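Local coordinates for protein BIFUNCTIONAL PROTEIN Proline utilization A (PutA) (Corynebacterium freiburgense, PDB 5UX5) that catalyses the two-step oxidation of proline to glutamate, joining an FAD-dependent proline dehydrogenase and an NAD-dependent aldehyde dehydrogenase in one chain, at residues H313-A318 with L461-T466. Sequence-based numbering, arbitrary orientation.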
loop_
_atom_site.group_PDB
_atom_site.type_symbol
_atom_site.label_atom_id
_atom_site.label_comp_id
_atom_site.label_asym_id
_atom_site.label_seq_id
_atom_site.Cartn_x
_atom_site.Cartn_y
_atom_site.Cartn_z
ATOM N N HIS A 313 0.722 6.544 -4.445
ATOM C CA HIS A 313 2.089 6.213 -4.842
ATOM C C HIS A 313 2.932 7.408 -5.218
ATOM O O HIS A 313 4.113 7.229 -5.520
ATOM C CB HIS A 313 2.085 5.255 -6.037
ATOM C CG HIS A 313 1.638 3.885 -5.694
ATOM N ND1 HIS A 313 0.310 3.549 -5.559
ATOM C CD2 HIS A 313 2.346 2.755 -5.459
ATOM C CE1 HIS A 313 0.221 2.272 -5.235
ATOM N NE2 HIS A 313 1.442 1.765 -5.182
ATOM N N GLY A 314 2.348 8.592 -5.291
ATOM C CA GLY A 314 3.078 9.733 -5.779
ATOM C C GLY A 314 3.270 9.730 -7.270
ATOM O O GLY A 314 4.324 10.152 -7.752
ATOM N N TRP A 315 2.279 9.262 -8.012
ATOM C CA TRP A 315 2.332 9.194 -9.459
ATOM C C TRP A 315 1.281 10.119 -10.035
ATOM O O TRP A 315 0.328 10.489 -9.345
ATOM C CB TRP A 315 2.051 7.780 -9.960
ATOM C CG TRP A 315 3.017 6.738 -9.559
ATOM C CD1 TRP A 315 4.344 6.906 -9.301
ATOM C CD2 TRP A 315 2.744 5.335 -9.397
ATOM N NE1 TRP A 315 4.912 5.690 -8.990
ATOM C CE2 TRP A 315 3.949 4.715 -9.050
ATOM C CE3 TRP A 315 1.598 4.545 -9.533
ATOM C CZ2 TRP A 315 4.034 3.346 -8.799
ATOM C CZ3 TRP A 315 1.687 3.198 -9.275
ATOM C CH2 TRP A 315 2.889 2.610 -8.914
ATOM N N TYR A 316 1.431 10.453 -11.325
ATOM C CA TYR A 316 0.325 11.086 -12.021
ATOM C C TYR A 316 -0.760 10.051 -12.273
ATOM O O TYR A 316 -0.476 8.864 -12.501
ATOM C CB TYR A 316 0.754 11.669 -13.360
ATOM C CG TYR A 316 1.668 12.835 -13.260
ATOM C CD1 TYR A 316 1.191 14.078 -12.902
ATOM C CD2 TYR A 316 3.017 12.693 -13.525
ATOM C CE1 TYR A 316 2.041 15.172 -12.813
ATOM C CE2 TYR A 316 3.882 13.758 -13.426
ATOM C CZ TYR A 316 3.386 15.001 -13.066
ATOM O OH TYR A 316 4.234 16.064 -12.965
ATOM N N PRO A 317 -2.011 10.471 -12.238
ATOM C CA PRO A 317 -3.083 9.602 -12.724
ATOM C C PRO A 317 -2.809 9.204 -14.171
ATOM O O PRO A 317 -2.227 9.962 -14.945
ATOM C CB PRO A 317 -4.335 10.474 -12.596
ATOM C CG PRO A 317 -3.910 11.646 -11.710
ATOM C CD PRO A 317 -2.467 11.826 -11.906
ATOM N N ALA A 318 -3.128 7.965 -14.502
ATOM C CA ALA A 318 -2.986 7.527 -15.887
ATOM C C ALA A 318 -3.930 8.252 -16.858
ATOM O O ALA A 318 -3.526 8.470 -18.017
ATOM C CB ALA A 318 -3.162 6.004 -15.951
ATOM N N LEU A 461 5.018 8.363 -17.428
ATOM C CA LEU A 461 6.404 8.368 -17.874
ATOM C C LEU A 461 7.302 9.197 -16.983
ATOM O O LEU A 461 8.516 9.002 -17.015
ATOM C CB LEU A 461 6.522 8.881 -19.306
ATOM C CG LEU A 461 6.023 8.055 -20.502
ATOM C CD1 LEU A 461 6.177 8.885 -21.769
ATOM C CD2 LEU A 461 6.741 6.740 -20.640
ATOM N N SER A 462 6.747 10.128 -16.216
ATOM C CA SER A 462 7.497 10.860 -15.203
ATOM C C SER A 462 6.592 11.039 -14.004
ATOM O O SER A 462 5.440 10.590 -13.997
ATOM C CB SER A 462 7.988 12.219 -15.709
ATOM O OG SER A 462 6.877 13.092 -15.896
ATOM N N THR A 463 7.109 11.719 -12.983
ATOM C CA THR A 463 6.428 11.741 -11.698
ATOM C C THR A 463 6.294 13.155 -11.158
ATOM O O THR A 463 7.173 13.998 -11.360
ATOM C CB THR A 463 7.199 10.870 -10.702
ATOM O OG1 THR A 463 8.604 11.017 -10.955
ATOM C CG2 THR A 463 6.826 9.419 -10.906
ATOM N N PRO A 464 5.221 13.433 -10.432
ATOM C CA PRO A 464 5.091 14.758 -9.814
ATOM C C PRO A 464 6.086 14.908 -8.676
ATOM O O PRO A 464 6.586 13.930 -8.117
ATOM C CB PRO A 464 3.656 14.787 -9.298
ATOM C CG PRO A 464 3.093 13.366 -9.520
ATOM C CD PRO A 464 4.197 12.479 -9.969
ATOM N N GLU A 465 6.352 16.157 -8.307
ATOM C CA GLU A 465 7.167 16.427 -7.123
ATOM C C GLU A 465 6.348 16.125 -5.879
ATOM O O GLU A 465 5.234 16.630 -5.714
ATOM C CB GLU A 465 7.673 17.870 -7.118
ATOM C CG GLU A 465 9.207 18.001 -7.040
ATOM C CD GLU A 465 9.894 17.955 -8.409
ATOM O OE1 GLU A 465 11.002 18.533 -8.532
ATOM O OE2 GLU A 465 9.334 17.356 -9.360
ATOM N N THR A 466 6.869 15.234 -5.047
ATOM C CA THR A 466 6.226 14.824 -3.810
ATOM C C THR A 466 7.299 14.800 -2.742
ATOM O O THR A 466 8.487 14.737 -3.054
ATOM C CB THR A 466 5.620 13.416 -3.911
ATOM O OG1 THR A 466 6.660 12.489 -4.253
ATOM C CG2 THR A 466 4.560 13.343 -4.971
#
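W315 NE1 is held by one hydrogen bond, to the backbone O of D471. The indole bearing it packs on its own segment: H313 CB rests on the middle of one face of the W315 ring, 3.4 Å above its plane. T463 adds a methyl obliquely, with CG2 3.9 Å from W315 CD1. The T463 side chain runs alongside that of W315, in the same direction.

No hydrogen bond joins 313-318 to 461-466. The main contact is a CH-pi interaction between Y316 and P464. P464 CG stands over one face of the Y316 ring, 3.7 Å from its centroid and 4° off the normal. With CG anti to the carbonyl carbon (chi1 -68°), the Y316 ring swings over to P464, although its CB bond does not point there. S462 O lies at the edge of this ring, near its plane, 3.2 Å from Y316 CD2. The backbone O of Y316 accepts a hydrogen bond from R460 NE.

Segment 313-318 starts at the last residue of helix 303-313 of the proline dehydrogenase TIM barrel and leads on towards helix 323-337. Segment 461-466 belongs to the loop that runs from helix 438-450 to helix 477-484, so the contact lays this later loop against the barrel. The Y316 side chain is about 12 Å from the bound FAD, so the contact is set apart from the flavin.

G314 leaves the helix with positive phi (75°), which favours glycine. The P464 ring packs through CD on the G314 carbonyl, in van der Waals contact. T466 CG2 lies 4.0 Å from G314 CA, while T466 OG1 hydrogen-bonds N468 O.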